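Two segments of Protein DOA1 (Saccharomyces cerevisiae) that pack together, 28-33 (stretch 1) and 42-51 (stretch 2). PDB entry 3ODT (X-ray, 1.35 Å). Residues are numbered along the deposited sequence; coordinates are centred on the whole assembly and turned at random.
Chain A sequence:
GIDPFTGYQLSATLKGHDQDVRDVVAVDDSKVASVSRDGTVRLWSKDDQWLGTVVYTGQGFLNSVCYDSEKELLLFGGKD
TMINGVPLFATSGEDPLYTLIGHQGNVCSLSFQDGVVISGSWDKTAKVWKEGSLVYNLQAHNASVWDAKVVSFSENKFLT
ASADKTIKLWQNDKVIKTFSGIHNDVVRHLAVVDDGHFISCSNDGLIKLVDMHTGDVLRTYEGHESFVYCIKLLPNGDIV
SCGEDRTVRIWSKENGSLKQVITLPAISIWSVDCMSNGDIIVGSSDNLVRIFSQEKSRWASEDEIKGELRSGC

Stretch 1 (28-33) DDSKVA
Stretch 2 (42-51) RLWSKDDQWL

Two neighbouring strands of one sheet, Lys31-Ala33 and Arg42-Lys46, pair antiparallel through their backbones, and Trp50 from the next strand covers the start of the pairing. The strand axes approach to 4.7 Å at 161° between N-to-C directions. Val32 and Trp44 form the hydrogen-bonded pair (CA-CA 5.2 Å): Trp44 N donates to Val32 O at 2.7 Å and Val32 N to Trp44 O at 2.9 Å. Lys31-Ser45 and Ala33-Leu43 are non-hydrogen-bonded pairs, CA-CA 4.6 and 4.5 Å, where CA-H groups face carbonyls: Lys31 CA lies 3.2 Å from Trp44 O, Ala33 CA 3.1 Å from Arg42 O. Lys46 N to Ser30 O, 2.8 Å, extends the ladder into the loop. Ser30 (phi/psi -116/8) follows Asp29 (-66/-12) in a type I turn, Asp28 to Lys31; Asp28 OD1 (chi1 p) accepts from Ser30 N at 2.7 Å and Ser30 OG at 2.8 Å. Lys31, Ala33, Leu43 and Ser45 share one sheet face, with Lys31 CB 4.3 Å from Leu43 CD1 (Leu43 chi1 t, chi2 p). On the other, buried Val32 (m) sets CG2 3.8 Å from Trp44 CB (m, chi2 86°) and CG1 4.1 Å from Trp50 CH2 (m, chi2 92°), an apolar cluster. Asp47-Gln49 loop away, untouched by stretch 1; Ser45 and Leu51 exchange backbone hydrogen bonds, both 2.9 Å between N and O, bringing Trp50 back alongside.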

ATOM      1  N   ASP A  28      10.207  10.955   0.666  1.00  7.58           N
ATOM      2  CA  ASP A  28      11.128  11.207   1.772  1.00  7.39           C
ATOM      3  C   ASP A  28      10.391  12.009   2.839  1.00  7.39           C
ATOM      4  O   ASP A  28       9.184  12.221   2.707  1.00  8.09           O
ATOM      5  CB  ASP A  28      12.435  11.847   1.314  1.00  9.70           C
ATOM      6  CG  ASP A  28      12.258  13.217   0.686  1.00 12.91           C
ATOM      7  OD1 ASP A  28      11.456  14.038   1.159  1.00 11.52           O
ATOM      8  OD2 ASP A  28      12.982  13.499  -0.291  1.00 14.35           O
ATOM      9  N   ASP A  29      11.072  12.461   3.888  1.00  6.92           N
ATOM     10  CA  ASP A  29      10.378  13.157   4.957  1.00  7.00           C
ATOM     11  C   ASP A  29       9.775  14.505   4.523  1.00  8.36           C
ATOM     12  O   ASP A  29       8.996  15.104   5.258  1.00 10.89           O
ATOM     13  CB  ASP A  29      11.312  13.409   6.116  1.00  8.84           C
ATOM     14  CG  ASP A  29      11.735  12.153   6.819  1.00  8.12           C
ATOM     15  OD1 ASP A  29      11.167  11.052   6.619  1.00 10.03           O
ATOM     16  OD2 ASP A  29      12.701  12.265   7.597  1.00  9.13           O
ATOM     17  N   SER A  30      10.145  14.982   3.343  1.00  8.45           N
ATOM     18  CA  SER A  30       9.608  16.233   2.814  1.00  7.06           C
ATOM     19  C   SER A  30       8.788  16.056   1.527  1.00  6.30           C
ATOM     20  O   SER A  30       8.402  17.041   0.898  1.00  8.73           O
ATOM     21  CB  SER A  30      10.718  17.260   2.546  1.00  9.64           C
ATOM     22  OG  SER A  30      11.561  16.861   1.459  1.00 14.78           O
ATOM     23  N   LYS A  31       8.533  14.820   1.142  1.00  7.59           N
ATOM     24  CA  LYS A  31       7.838  14.584  -0.109  1.00  7.60           C
ATOM     25  C   LYS A  31       6.968  13.343   0.015  1.00  8.30           C
ATOM     26  O   LYS A  31       7.451  12.277   0.411  1.00  6.91           O
ATOM     27  CB  LYS A  31       8.833  14.340  -1.255  1.00 10.51           C
ATOM     28  CG  LYS A  31       9.630  15.547  -1.708  1.00 14.34           C
ATOM     29  CD  LYS A  31      10.459  15.267  -2.980  1.00 22.15           C
ATOM     30  CE  LYS A  31      11.117  16.536  -3.527  1.00 26.60           C
ATOM     31  NZ  LYS A  31      11.942  17.214  -2.513  1.00 40.07           N
ATOM     32  N   VAL A  32       5.708  13.475  -0.388  1.00  7.11           N
ATOM     33  CA  VAL A  32       4.812  12.341  -0.450  1.00  7.51           C
ATOM     34  C   VAL A  32       4.070  12.381  -1.784  1.00  6.98           C
ATOM     35  O   VAL A  32       3.914  13.446  -2.409  1.00  7.01           O
ATOM     36  CB  VAL A  32       3.835  12.278   0.731  1.00 10.49           C
ATOM     37  CG1 VAL A  32       4.586  12.322   2.081  1.00 12.96           C
ATOM     38  CG2 VAL A  32       2.794  13.363   0.669  1.00 11.71           C
ATOM     39  N   ALA A  33       3.570  11.224  -2.199  1.00  7.01           N
ATOM     40  CA  ALA A  33       2.835  11.125  -3.451  1.00  8.10           C
ATOM     41  C   ALA A  33       1.526  10.378  -3.267  1.00  6.62           C
ATOM     42  O   ALA A  33       1.372   9.540  -2.375  1.00  7.47           O
ATOM     43  CB  ALA A  33       3.681  10.477  -4.521  1.00  8.88           C
ATOM     44  N   ARG A  42      -0.139  13.037  -7.768  1.00  7.34           N
ATOM     45  CA  ARG A  42       0.313  14.277  -7.158  1.00  9.46           C
ATOM     46  C   ARG A  42       1.491  14.065  -6.259  1.00  6.87           C
ATOM     47  O   ARG A  42       1.555  13.095  -5.501  1.00  7.63           O
ATOM     48  CB  ARG A  42      -0.833  14.931  -6.403  1.00  9.75           C
ATOM     49  CG  ARG A  42      -1.881  15.403  -7.349  1.00 11.96           C
ATOM     50  CD  ARG A  42      -3.069  15.955  -6.646  1.00 14.13           C
ATOM     51  NE  ARG A  42      -4.198  15.911  -7.571  1.00 16.67           N
ATOM     52  CZ  ARG A  42      -4.813  16.955  -8.087  1.00 13.58           C
ATOM     53  NH1 ARG A  42      -4.434  18.183  -7.810  1.00 19.32           N
ATOM     54  NH2 ARG A  42      -5.820  16.733  -8.897  1.00 17.25           N
ATOM     55  N   LEU A  43       2.438  14.980  -6.384  1.00  7.00           N
ATOM     56  CA  LEU A  43       3.625  15.056  -5.548  1.00  7.49           C
ATOM     57  C   LEU A  43       3.453  16.257  -4.644  1.00  8.56           C
ATOM     58  O   LEU A  43       3.225  17.394  -5.114  1.00  9.25           O
ATOM     59  CB  LEU A  43       4.864  15.222  -6.412  1.00  8.43           C
ATOM     60  CG  LEU A  43       6.157  15.376  -5.632  1.00  9.69           C
ATOM     61  CD1 LEU A  43       6.479  14.111  -4.840  1.00 12.62           C
ATOM     62  CD2 LEU A  43       7.281  15.691  -6.601  1.00 13.95           C
ATOM     63  N   TRP A  44       3.555  15.999  -3.347  1.00  7.29           N
ATOM     64  CA  TRP A  44       3.390  17.019  -2.328  1.00  8.81           C
ATOM     65  C   TRP A  44       4.753  17.221  -1.676  1.00  8.30           C
ATOM     66  O   TRP A  44       5.394  16.244  -1.248  1.00  9.70           O
ATOM     67  CB  TRP A  44       2.356  16.559  -1.283  1.00  9.47           C
ATOM     68  CG  TRP A  44       1.051  16.045  -1.852  1.00  6.82           C
ATOM     69  CD1 TRP A  44       0.778  14.772  -2.261  1.00  8.12           C
ATOM     70  CD2 TRP A  44      -0.180  16.776  -1.992  1.00  7.67           C
ATOM     71  NE1 TRP A  44      -0.514  14.676  -2.695  1.00  8.41           N
ATOM     72  CE2 TRP A  44      -1.130  15.889  -2.521  1.00  8.77           C
ATOM     73  CE3 TRP A  44      -0.553  18.095  -1.755  1.00  9.82           C
ATOM     74  CZ2 TRP A  44      -2.417  16.278  -2.818  1.00  7.86           C
ATOM     75  CZ3 TRP A  44      -1.850  18.482  -2.039  1.00  8.43           C
ATOM     76  CH2 TRP A  44      -2.765  17.578  -2.577  1.00  9.96           C
ATOM     77  N   SER A  45       5.196  18.475  -1.634  1.00  8.66           N
ATOM     78  CA  SER A  45       6.480  18.857  -1.067  1.00  9.06           C
ATOM     79  C   SER A  45       6.311  19.802   0.067  1.00  8.91           C
ATOM     80  O   SER A  45       5.521  20.752  -0.019  1.00 12.37           O
ATOM     81  CB  SER A  45       7.336  19.548  -2.129  1.00 15.87           C
ATOM     82  OG  SER A  45       7.426  18.699  -3.239  1.00 16.89           O
ATOM     83  N   LYS A  46       7.094  19.561   1.117  1.00  8.49           N
ATOM     84  CA  LYS A  46       7.073  20.415   2.287  1.00  8.73           C
ATOM     85  C   LYS A  46       8.228  21.370   2.275  1.00 13.83           C
ATOM     86  O   LYS A  46       9.387  20.967   2.202  1.00 15.21           O
ATOM     87  CB  LYS A  46       7.128  19.584   3.554  1.00 12.75           C
ATOM     88  CG  LYS A  46       6.796  20.398   4.776  1.00 16.42           C
ATOM     89  CD  LYS A  46       6.767  19.596   6.042  1.00 19.37           C
ATOM     90  CE  LYS A  46       6.306  20.490   7.190  1.00 28.77           C
ATOM     91  NZ  LYS A  46       6.027  19.753   8.431  1.00 31.80           N
ATOM     92  N   ASP A  47       7.902  22.658   2.330  1.00 14.75           N
ATOM     93  CA  ASP A  47       8.883  23.721   2.515  1.00 18.38           C
ATOM     94  C   ASP A  47       8.682  24.216   3.937  1.00 31.05           C
ATOM     95  O   ASP A  47       9.390  23.799   4.855  1.00 43.16           O
ATOM     96  CB  ASP A  47       8.653  24.853   1.517  1.00 20.45           C
ATOM     97  CG  ASP A  47       9.829  25.807   1.438  1.00 21.67           C
ATOM     98  OD1 ASP A  47      10.640  25.833   2.387  1.00 27.84           O
ATOM     99  OD2 ASP A  47       9.942  26.530   0.425  1.00 27.10           O
ATOM    100  N   ASP A  48       7.696  25.087   4.122  1.00 33.92           N
ATOM    101  CA  ASP A  48       7.158  25.346   5.456  1.00 35.38           C
ATOM    102  C   ASP A  48       5.788  24.660   5.489  1.00 28.55           C
ATOM    103  O   ASP A  48       5.442  23.941   6.440  1.00 27.62           O
ATOM    104  CB  ASP A  48       7.049  26.852   5.741  1.00 35.81           C
ATOM    105  CG  ASP A  48       8.364  27.614   5.502  1.00 54.59           C
ATOM    106  OD1 ASP A  48       9.455  27.073   5.807  1.00 52.10           O
ATOM    107  OD2 ASP A  48       8.298  28.770   5.011  1.00 61.53           O
ATOM    108  N   GLN A  49       5.033  24.873   4.418  1.00 22.25           N
ATOM    109  CA  GLN A  49       3.762  24.204   4.206  1.00 17.84           C
ATOM    110  C   GLN A  49       3.949  23.146   3.139  1.00 11.68           C
ATOM    111  O   GLN A  49       4.959  23.124   2.450  1.00 14.35           O
ATOM    112  CB  GLN A  49       2.673  25.189   3.767  1.00 33.58           C
ATOM    113  CG  GLN A  49       2.164  26.105   4.881  1.00 42.81           C
ATOM    114  CD  GLN A  49       3.216  27.084   5.356  1.00 44.39           C
ATOM    115  OE1 GLN A  49       3.394  27.280   6.562  1.00 37.78           O
ATOM    116  NE2 GLN A  49       3.914  27.714   4.414  1.00 54.93           N
ATOM    117  N   TRP A  50       2.953  22.290   3.007  1.00 13.97           N
ATOM    118  CA  TRP A  50       2.912  21.308   1.952  1.00 10.79           C
ATOM    119  C   TRP A  50       2.222  21.909   0.734  1.00 14.48           C
ATOM    120  O   TRP A  50       1.146  22.509   0.838  1.00 15.27           O
ATOM    121  CB  TRP A  50       2.119  20.102   2.415  1.00 11.54           C
ATOM    122  CG  TRP A  50       2.826  19.273   3.444  1.00  9.90           C
ATOM    123  CD1 TRP A  50       2.740  19.378   4.812  1.00  9.74           C
ATOM    124  CD2 TRP A  50       3.735  18.199   3.181  1.00  9.54           C
ATOM    125  NE1 TRP A  50       3.541  18.420   5.404  1.00 12.40           N
ATOM    126  CE2 TRP A  50       4.156  17.690   4.422  1.00  9.27           C
ATOM    127  CE3 TRP A  50       4.215  17.605   2.008  1.00  9.99           C
ATOM    128  CZ2 TRP A  50       5.059  16.633   4.524  1.00 12.01           C
ATOM    129  CZ3 TRP A  50       5.098  16.564   2.110  1.00 12.85           C
ATOM    130  CH2 TRP A  50       5.512  16.084   3.353  1.00 11.01           C
ATOM    131  N   LEU A  51       2.857  21.752  -0.419  1.00 11.45           N
ATOM    132  CA  LEU A  51       2.338  22.223  -1.678  1.00 16.82           C
ATOM    133  C   LEU A  51       2.291  21.032  -2.606  1.00 12.83           C
ATOM    134  O   LEU A  51       3.256  20.283  -2.713  1.00 12.77           O
ATOM    135  CB  LEU A  51       3.288  23.280  -2.241  1.00 23.21           C
ATOM    136  CG  LEU A  51       2.974  23.787  -3.661  1.00 33.83           C
ATOM    137  CD1 LEU A  51       1.648  24.573  -3.668  1.00 35.17           C
ATOM    138  CD2 LEU A  51       4.112  24.653  -4.236  1.00 42.51           C
TER